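Local atomic coordinates of putative major capsid protein (Cafeteriavirus-dependent mavirus, PDB entry 6G44), a protein that probably builds the icosahedral shell of the virophage mavirus as its double jelly-roll major capsid protein, three copies of which form the assembly described here. Residues C[119-124]-C[207-212]; C[105-110]-C[230-235]; C[303-308]-C[317-322]. All blocks are in the same frame, centred on the assembly; numbering follows the deposited sequence.

Interaction 1: residues C[119-124]-C[207-212]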
loop_
_atom_site.group_PDB
_atom_site.type_symbol
_atom_site.label_atom_id
_atom_site.label_comp_id
_atom_site.label_asym_id
_atom_site.label_seq_id
_atom_site.Cartn_x
_atom_site.Cartn_y
_atom_site.Cartn_z
ATOM N N PHE C 119 -28.180 7.733 22.752
ATOM C CA PHE C 119 -27.498 8.289 21.576
ATOM C C PHE C 119 -28.219 7.736 20.354
ATOM O O PHE C 119 -28.264 6.532 20.175
ATOM C CB PHE C 119 -26.040 7.826 21.535
ATOM C CG PHE C 119 -25.231 8.126 22.776
ATOM C CD1 PHE C 119 -25.189 7.230 23.834
ATOM C CD2 PHE C 119 -24.422 9.262 22.836
ATOM C CE1 PHE C 119 -24.416 7.491 24.958
ATOM C CE2 PHE C 119 -23.635 9.528 23.958
ATOM C CZ PHE C 119 -23.658 8.645 25.029
ATOM N N THR C 120 -28.813 8.612 19.551
ATOM C CA THR C 120 -29.510 8.198 18.339
ATOM C C THR C 120 -28.663 8.558 17.126
ATOM O O THR C 120 -28.257 9.688 16.984
ATOM C CB THR C 120 -30.897 8.884 18.248
ATOM O OG1 THR C 120 -31.674 8.485 19.397
ATOM C CG2 THR C 120 -31.647 8.473 17.003
ATOM N N SER C 121 -28.410 7.577 16.281
ATOM C CA SER C 121 -27.625 7.806 15.067
ATOM C C SER C 121 -28.139 6.970 13.924
ATOM O O SER C 121 -29.067 6.177 14.072
ATOM C CB SER C 121 -26.158 7.575 15.374
ATOM O OG SER C 121 -25.904 6.245 15.547
ATOM N N TYR C 122 -27.522 7.152 12.751
ATOM C CA TYR C 122 -28.060 6.622 11.505
ATOM C C TYR C 122 -26.948 5.890 10.751
ATOM O O TYR C 122 -26.299 6.489 9.862
ATOM C CB TYR C 122 -28.640 7.792 10.705
ATOM C CG TYR C 122 -29.672 8.524 11.516
ATOM C CD1 TYR C 122 -30.954 8.035 11.619
ATOM C CD2 TYR C 122 -29.329 9.667 12.231
ATOM C CE1 TYR C 122 -31.908 8.681 12.417
ATOM C CE2 TYR C 122 -30.263 10.310 13.034
ATOM C CZ TYR C 122 -31.546 9.812 13.102
ATOM O OH TYR C 122 -32.461 10.487 13.906
ATOM N N PRO C 123 -26.696 4.627 11.109
ATOM C CA PRO C 123 -25.504 3.946 10.577
ATOM C C PRO C 123 -25.454 3.867 9.053
ATOM O O PRO C 123 -24.365 4.033 8.470
ATOM C CB PRO C 123 -25.610 2.560 11.216
ATOM C CG PRO C 123 -26.306 2.807 12.528
ATOM C CD PRO C 123 -27.343 3.836 12.195
ATOM N N ALA C 124 -26.564 3.576 8.385
ATOM C CA ALA C 124 -26.537 3.429 6.915
ATOM C C ALA C 124 -26.147 4.773 6.285
ATOM O O ALA C 124 -25.381 4.804 5.318
ATOM C CB ALA C 124 -27.887 2.963 6.403
ATOM N N VAL C 207 -21.228 1.175 13.434
ATOM C CA VAL C 207 -20.959 2.599 13.260
ATOM C C VAL C 207 -22.156 3.379 13.783
ATOM O O VAL C 207 -23.121 3.660 13.058
ATOM C CB VAL C 207 -20.679 2.907 11.776
ATOM C CG1 VAL C 207 -20.454 4.385 11.523
ATOM C CG2 VAL C 207 -19.476 2.086 11.330
ATOM N N ALA C 208 -22.115 3.671 15.078
ATOM C CA ALA C 208 -23.245 4.338 15.772
ATOM C C ALA C 208 -22.721 5.045 16.987
ATOM O O ALA C 208 -22.059 4.415 17.801
ATOM C CB ALA C 208 -24.305 3.322 16.159
ATOM N N ASN C 209 -23.028 6.326 17.150
ATOM C CA ASN C 209 -22.538 7.048 18.341
ATOM C C ASN C 209 -22.938 6.300 19.644
ATOM O O ASN C 209 -24.081 5.828 19.728
ATOM C CB ASN C 209 -23.097 8.464 18.378
ATOM C CG ASN C 209 -22.614 9.337 17.217
ATOM O OD1 ASN C 209 -22.728 8.946 16.047
ATOM N ND2 ASN C 209 -22.100 10.517 17.532
ATOM N N PRO C 210 -22.042 6.142 20.624
ATOM C CA PRO C 210 -20.689 6.703 20.727
ATOM C C PRO C 210 -19.563 5.717 20.385
ATOM O O PRO C 210 -18.429 5.897 20.872
ATOM C CB PRO C 210 -20.622 7.061 22.208
ATOM C CG PRO C 210 -21.336 5.895 22.837
ATOM C CD PRO C 210 -22.449 5.522 21.902
ATOM N N THR C 211 -19.817 4.718 19.546
ATOM C CA THR C 211 -18.788 3.705 19.287
ATOM C C THR C 211 -17.571 4.337 18.646
ATOM O O THR C 211 -17.634 5.329 17.928
ATOM C CB THR C 211 -19.251 2.519 18.418
ATOM O OG1 THR C 211 -19.456 2.950 17.071
ATOM C CG2 THR C 211 -20.498 1.827 18.986
ATOM N N GLN C 212 -16.443 3.715 18.919
ATOM C CA GLN C 212 -15.125 4.223 18.499
ATOM C C GLN C 212 -14.683 3.578 17.181
ATOM O O GLN C 212 -13.581 3.017 17.056
ATOM C CB GLN C 212 -14.152 4.033 19.634
ATOM C CG GLN C 212 -14.560 4.792 20.890
ATOM C CD GLN C 212 -14.516 6.276 20.682
ATOM O OE1 GLN C 212 -13.413 6.849 20.612
ATOM N NE2 GLN C 212 -15.686 6.931 20.571
HETATM O O HOH W 1 -26.313 5.669 18.185
#

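Interaction 2: residues C[105-110]-C[230-235]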
loop_
_atom_site.group_PDB
_atom_site.type_symbol
_atom_site.label_atom_id
_atom_site.label_comp_id
_atom_site.label_asym_id
_atom_site.label_seq_id
_atom_site.Cartn_x
_atom_site.Cartn_y
_atom_site.Cartn_z
ATOM N N ARG C 105 -24.992 -0.927 6.336
ATOM C CA ARG C 105 -25.980 -0.617 5.288
ATOM C C ARG C 105 -27.391 -1.045 5.661
ATOM O O ARG C 105 -28.360 -0.474 5.154
ATOM C CB ARG C 105 -25.640 -1.309 3.972
ATOM C CG ARG C 105 -24.629 -0.589 3.108
ATOM C CD ARG C 105 -24.473 -1.267 1.740
ATOM N NE ARG C 105 -25.723 -1.477 1.015
ATOM C CZ ARG C 105 -26.279 -0.623 0.141
ATOM N NH1 ARG C 105 -27.428 -0.953 -0.480
ATOM N NH2 ARG C 105 -25.712 0.555 -0.120
ATOM N N SER C 106 -27.469 -2.058 6.513
ATOM C CA SER C 106 -28.747 -2.677 6.915
ATOM C C SER C 106 -29.355 -2.028 8.157
ATOM O O SER C 106 -30.361 -2.551 8.665
ATOM C CB SER C 106 -28.517 -4.155 7.169
ATOM O OG SER C 106 -28.176 -4.830 5.969
ATOM N N ILE C 107 -28.794 -0.940 8.682
ATOM C CA ILE C 107 -29.298 -0.343 9.916
ATOM C C ILE C 107 -29.554 1.144 9.696
ATOM O O ILE C 107 -28.660 1.972 9.824
ATOM C CB ILE C 107 -28.339 -0.562 11.105
ATOM C CG1 ILE C 107 -27.986 -2.027 11.327
ATOM C CG2 ILE C 107 -28.929 0.071 12.364
ATOM C CD1 ILE C 107 -26.748 -2.254 12.192
ATOM N N PRO C 108 -30.803 1.512 9.378
ATOM C CA PRO C 108 -31.075 2.924 9.148
ATOM C C PRO C 108 -31.001 3.827 10.373
ATOM O O PRO C 108 -30.653 5.000 10.249
ATOM C CB PRO C 108 -32.487 2.938 8.566
ATOM C CG PRO C 108 -32.801 1.571 8.197
ATOM C CD PRO C 108 -31.883 0.637 8.906
ATOM N N VAL C 109 -31.327 3.268 11.536
ATOM C CA VAL C 109 -31.286 4.014 12.777
ATOM C C VAL C 109 -30.906 3.051 13.907
ATOM O O VAL C 109 -31.291 1.869 13.903
ATOM C CB VAL C 109 -32.616 4.771 13.035
ATOM C CG1 VAL C 109 -33.811 3.828 12.999
ATOM C CG2 VAL C 109 -32.547 5.532 14.351
ATOM N N ALA C 110 -30.088 3.568 14.816
ATOM C CA ALA C 110 -29.665 2.858 16.008
ATOM C C ALA C 110 -29.785 3.785 17.201
ATOM O O ALA C 110 -29.556 5.006 17.103
ATOM C CB ALA C 110 -28.230 2.377 15.833
ATOM N N VAL C 230 -28.526 -1.671 23.078
ATOM C CA VAL C 230 -28.237 -1.336 21.674
ATOM C C VAL C 230 -29.491 -1.757 20.926
ATOM O O VAL C 230 -29.790 -2.949 20.834
ATOM C CB VAL C 230 -26.978 -2.034 21.154
ATOM C CG1 VAL C 230 -26.784 -1.803 19.658
ATOM C CG2 VAL C 230 -25.754 -1.544 21.937
ATOM N N ILE C 231 -30.190 -0.762 20.390
ATOM C CA ILE C 231 -31.489 -0.973 19.734
ATOM C C ILE C 231 -31.340 -0.644 18.253
ATOM O O ILE C 231 -31.001 0.503 17.906
ATOM C CB ILE C 231 -32.569 -0.100 20.379
ATOM C CG1 ILE C 231 -32.666 -0.376 21.884
ATOM C CG2 ILE C 231 -33.938 -0.345 19.731
ATOM C CD1 ILE C 231 -33.178 0.810 22.679
ATOM N N LEU C 232 -31.596 -1.640 17.411
ATOM C CA LEU C 232 -31.366 -1.501 15.946
ATOM C C LEU C 232 -32.681 -1.584 15.187
ATOM O O LEU C 232 -33.515 -2.456 15.452
ATOM C CB LEU C 232 -30.472 -2.618 15.446
ATOM C CG LEU C 232 -29.165 -2.839 16.204
ATOM C CD1 LEU C 232 -28.443 -4.062 15.654
ATOM C CD2 LEU C 232 -28.293 -1.606 16.133
ATOM N N ASP C 233 -32.841 -0.691 14.204
ATOM C CA ASP C 233 -33.880 -0.872 13.174
ATOM C C ASP C 233 -33.277 -1.855 12.171
ATOM O O ASP C 233 -32.503 -1.438 11.288
ATOM C CB ASP C 233 -34.234 0.467 12.538
ATOM C CG ASP C 233 -35.151 0.357 11.324
ATOM O OD1 ASP C 233 -35.747 -0.686 11.079
ATOM O OD2 ASP C 233 -35.241 1.406 10.638
ATOM N N GLY C 234 -33.544 -3.132 12.338
ATOM C CA GLY C 234 -32.951 -4.170 11.500
ATOM C C GLY C 234 -33.531 -4.194 10.099
ATOM O O GLY C 234 -34.731 -4.406 9.921
ATOM N N GLN C 235 -32.702 -3.914 9.094
ATOM C CA GLN C 235 -33.094 -3.988 7.693
ATOM C C GLN C 235 -32.086 -4.842 6.933
ATOM O O GLN C 235 -31.552 -4.400 5.897
ATOM C CB GLN C 235 -33.240 -2.593 7.078
ATOM C CG GLN C 235 -34.315 -1.736 7.701
ATOM C CD GLN C 235 -35.710 -2.259 7.410
ATOM O OE1 GLN C 235 -35.959 -2.894 6.376
ATOM N NE2 GLN C 235 -36.624 -2.033 8.354
#

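Interaction 3: residues C[303-308]-C[317-322]. With SO4 (sulfate ion), chain B.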
loop_
_atom_site.group_PDB
_atom_site.type_symbol
_atom_site.label_atom_id
_atom_site.label_comp_id
_atom_site.label_asym_id
_atom_site.label_seq_id
_atom_site.Cartn_x
_atom_site.Cartn_y
_atom_site.Cartn_z
ATOM N N CYS C 303 -35.063 14.555 -13.211
ATOM C CA CYS C 303 -34.016 14.920 -14.153
ATOM C C CYS C 303 -34.194 14.164 -15.462
ATOM O O CYS C 303 -34.110 12.939 -15.479
ATOM C CB CYS C 303 -32.643 14.596 -13.533
ATOM S SG CYS C 303 -32.226 15.687 -12.160
ATOM N N LEU C 304 -34.453 14.905 -16.550
ATOM C CA LEU C 304 -34.720 14.320 -17.873
ATOM C C LEU C 304 -33.523 14.555 -18.746
ATOM O O LEU C 304 -33.078 15.696 -18.878
ATOM C CB LEU C 304 -35.936 15.006 -18.539
ATOM C CG LEU C 304 -37.280 14.973 -17.811
ATOM C CD1 LEU C 304 -38.337 15.660 -18.675
ATOM C CD2 LEU C 304 -37.699 13.559 -17.471
ATOM N N ASN C 305 -33.004 13.488 -19.344
ATOM C CA ASN C 305 -31.955 13.622 -20.355
ATOM C C ASN C 305 -32.541 13.615 -21.759
ATOM O O ASN C 305 -33.435 12.825 -22.060
ATOM C CB ASN C 305 -30.917 12.518 -20.183
ATOM C CG ASN C 305 -30.027 12.758 -18.968
ATOM O OD1 ASN C 305 -29.953 13.867 -18.438
ATOM N ND2 ASN C 305 -29.341 11.712 -18.536
ATOM N N THR C 306 -32.010 14.513 -22.579
ATOM C CA THR C 306 -32.343 14.634 -23.995
ATOM C C THR C 306 -31.180 14.287 -24.919
ATOM O O THR C 306 -31.396 14.113 -26.116
ATOM C CB THR C 306 -32.803 16.063 -24.300
ATOM O OG1 THR C 306 -31.716 16.968 -24.115
ATOM C CG2 THR C 306 -33.974 16.453 -23.398
ATOM N N LYS C 307 -29.961 14.199 -24.383
ATOM C CA LYS C 307 -28.774 13.819 -25.129
ATOM C C LYS C 307 -28.229 12.525 -24.527
ATOM O O LYS C 307 -28.534 12.168 -23.365
ATOM C CB LYS C 307 -27.768 14.961 -25.111
ATOM C CG LYS C 307 -28.259 16.099 -26.020
ATOM C CD LYS C 307 -27.560 17.405 -25.799
ATOM C CE LYS C 307 -28.108 18.173 -24.608
ATOM N NZ LYS C 307 -27.151 19.254 -24.244
ATOM N N ASP C 308 -27.503 11.770 -25.338
ATOM C CA ASP C 308 -26.984 10.474 -24.893
ATOM C C ASP C 308 -26.013 10.708 -23.730
ATOM O O ASP C 308 -25.104 11.509 -23.854
ATOM C CB ASP C 308 -26.226 9.750 -26.013
ATOM C CG ASP C 308 -27.128 9.321 -27.169
ATOM O OD1 ASP C 308 -28.314 9.013 -26.937
ATOM O OD2 ASP C 308 -26.600 9.295 -28.301
ATOM N N ASN C 317 -26.667 16.595 -20.542
ATOM C CA ASN C 317 -27.546 17.589 -19.920
ATOM C C ASN C 317 -27.009 17.986 -18.549
ATOM O O ASN C 317 -26.654 17.114 -17.768
ATOM C CB ASN C 317 -28.955 17.061 -19.766
ATOM C CG ASN C 317 -29.617 16.770 -21.094
ATOM O OD1 ASN C 317 -29.571 15.654 -21.609
ATOM N ND2 ASN C 317 -30.233 17.803 -21.670
ATOM N N LYS C 318 -26.927 19.287 -18.288
ATOM C CA LYS C 318 -26.400 19.819 -17.037
ATOM C C LYS C 318 -27.579 20.158 -16.159
ATOM O O LYS C 318 -28.219 21.196 -16.366
ATOM C CB LYS C 318 -25.533 21.057 -17.279
ATOM C CG LYS C 318 -24.360 20.818 -18.222
ATOM C CD LYS C 318 -23.462 22.047 -18.336
ATOM C CE LYS C 318 -22.889 22.264 -19.721
ATOM N NZ LYS C 318 -21.985 21.182 -20.209
ATOM N N HIS C 319 -27.885 19.273 -15.218
ATOM C CA HIS C 319 -28.975 19.443 -14.258
ATOM C C HIS C 319 -28.509 20.277 -13.084
ATOM O O HIS C 319 -27.357 20.189 -12.674
ATOM C CB HIS C 319 -29.438 18.090 -13.759
ATOM C CG HIS C 319 -29.946 17.214 -14.849
ATOM N ND1 HIS C 319 -31.125 17.491 -15.508
ATOM C CD2 HIS C 319 -29.422 16.114 -15.434
ATOM C CE1 HIS C 319 -31.317 16.570 -16.437
ATOM N NE2 HIS C 319 -30.297 15.727 -16.420
ATOM N N ILE C 320 -29.388 21.127 -12.566
ATOM C CA ILE C 320 -29.066 21.979 -11.423
ATOM C C ILE C 320 -30.061 21.761 -10.309
ATOM O O ILE C 320 -31.290 21.716 -10.528
ATOM C CB ILE C 320 -29.035 23.478 -11.823
ATOM C CG1 ILE C 320 -28.056 23.707 -12.986
ATOM C CG2 ILE C 320 -28.697 24.354 -10.618
ATOM C CD1 ILE C 320 -28.099 25.079 -13.638
ATOM N N LEU C 321 -29.548 21.662 -9.093
ATOM C CA LEU C 321 -30.392 21.636 -7.903
ATOM C C LEU C 321 -29.786 22.607 -6.912
ATOM O O LEU C 321 -28.558 22.698 -6.778
ATOM C CB LEU C 321 -30.475 20.234 -7.298
ATOM C CG LEU C 321 -31.370 19.194 -7.966
ATOM C CD1 LEU C 321 -31.165 17.797 -7.391
ATOM C CD2 LEU C 321 -32.832 19.617 -7.805
ATOM N N THR C 322 -30.655 23.336 -6.205
ATOM C CA THR C 322 -30.236 24.274 -5.188
ATOM C C THR C 322 -31.046 24.052 -3.916
ATOM O O THR C 322 -32.283 24.094 -3.952
ATOM C CB THR C 322 -30.434 25.739 -5.651
ATOM O OG1 THR C 322 -29.772 25.953 -6.911
ATOM C CG2 THR C 322 -29.881 26.709 -4.641
HETATM S S SO4 B . -28.759 21.252 -21.051
HETATM O O1 SO4 B . -28.661 20.896 -22.482
HETATM O O2 SO4 B . -29.298 22.616 -20.860
HETATM O O3 SO4 B . -29.728 20.319 -20.436
HETATM O O4 SO4 B . -27.393 21.202 -20.443
HETATM O O HOH W 2 -27.204 14.446 -17.443
HETATM O O HOH W 3 -27.494 13.765 -21.280
#

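Interaction 1: residues C[119-124]-C[207-212]
The end of strand 117-121 and the loop 207-212 run almost antiparallel, their end-to-end directions 167° apart, with F119 opposite N209, S121 opposite A208 and P123 opposite V207. No ladder of backbone bonds forms between them; side chains and one water fill the gap. CG of F119 lies anti to the carbonyl carbon (chi1 -55°), and P210 crosses the side chain at about a right angle. The proline CD lies over one face of the ring, displaced toward the rim, 4.0 Å from the ring centroid of F119, a CH-pi contact. The cis peptide before P210 belongs to the same turn, closed by the backbone bond from T211 N to A208 O. S121 OG takes the crowded position between its backbone N and carbonyl carbon (chi1 72°), and from there it reaches the N-H of N209 in a weak, bent bond of 3.3 Å. The same OG lies 2.7 Å from a water that hydrogen-bonds to F119 O and N209 O, so one molecule joins both backbones. ND2 of N209 bonds to P291 O, on strand 286-305 of the second jelly roll. At the helix end of the contact P123 brings CB and CG to V207 O, each at 3.3 Å, while its CG rests against the methyl of A208. The result is a buried, mostly apolar seam: S121 OG and one water link the two backbones, V207 O is left without a polar partner, and a loop of the first jelly roll is seated between strand 117-121 and the neighbouring roll.

Interaction 2: residues C[105-110]-C[230-235]
D233, Q235 and S106 lose the most surface where strand 222-235 meets the segment that leads into strand 110-114, within the antiparallel sheet of the first jelly roll. D233 sits at the middle. Its N-H gives a nearly straight bond (170°) to V109 O, 3.0 Å away, and its side chain, with CG anti to the backbone N (chi1 172°), lies across P108 and V109. In the conformer described, CB of D233 meets CG1 of V109 at 3.4 Å, the methyl that occupies the crowded position between N and carbonyl carbon, and OD2 of D233 comes to 3.5 Å from CG of P108. Two residues on, Q235 has CG anti to its carbonyl carbon, which lays that atom 3.6 Å from CD of P108, the proline ring crossing both side chains at about a right angle. The chain of Q235 then bends at chi2 (-68°), so that NE2 returns to donate to OD1 of D233 at 3.2 Å, in the amide plane and on the syn lone pair of the carboxylate. S106 contributes its backbone: O accepts the N-H of Q235 at 2.7 Å, nearly along the C=O axis, while CB packs on Q235 O. Its hydroxyl turns to P102 O. At A110 the segment joins the sheet, as one antiparallel non-hydrogen-bonded pair with L232, whose CD2 touches the methyl of A110 and CG2 of I107. Two backbone bonds thus fix the alignment, P108 packs against the aliphatic part of Q235 and beside OD2 of D233, and the hydrogen bond from Q235 NE2 to D233 OD1 probably eases the charge of the aspartate.

Interaction 3: residues C[303-308]-C[317-322]
The BC loop of the second jelly roll, crossing from strand 286-305 of the BIDG sheet to strand 319-328 of the CHEF sheet, is closed here by an asparagine and a histidine, with a sulfate, probably from the crystallisation liquor, held by K307 NZ, N317 ND2 and K318 N. The strand ends run antiparallel at 170°, but their axes stay 8.7 Å apart, so side chains span the gap. N317 reaches across with CG anti to its carbonyl carbon (chi1 -64°). Its OD1 takes two backbone N-H groups: K307 N lies on a lone pair in the carbonyl plane, and T306 N, at 2.9 Å, sits above that plane. ND2 of N317 donates to OG1 of T306 at 3.0 Å and to sulfate O3 at 2.8 Å, so both ends of the group are fixed. Sulfate O1 receives K307 NZ, which also bonds to E315 O, and O4 receives K318 N. H319 forms the second link. Its NE2-H points in the ring plane to N305 OD1, 2.8 Å away and in the carbonyl plane; N305 ND2 in turn bonds to T458 O and E460 O. L304 O lies at the ring edge, 3.1 Å from CE1 of H319, while C303 covers one face, CB 3.7 Å above its centre and SG also over that face. A water bridges N305 OD1 and N317 O. The oxygens at NE2 and CE1 would favour, if anything, a positive imidazole. With N317 OD1 accepting the N-H groups of T306 and K307, side chains close a BC loop that passes between the BIDG and CHEF sheets, the crossing typical of the viral jelly roll.

From the N terminus, residues 105-110 come first and meet 230-235 some 120 residues later, so interaction 2 closes a long loop holding helices, strands and the whole of interaction 1. Within it, 119-124 returns to 207-212. The two contacts are nested and touch directly: S121 O approaches A110 N and A124 N approaches I107 O, both probable hydrogen bonds, so strand 110-114 and its neighbours are held from both sides in the first jelly roll. Interaction 3 follows in series, closing a short loop between 303-308 and 317-322 and tying together the two sheets of the second roll. Its centre lies about 35 Å from that of interaction 1, without contact.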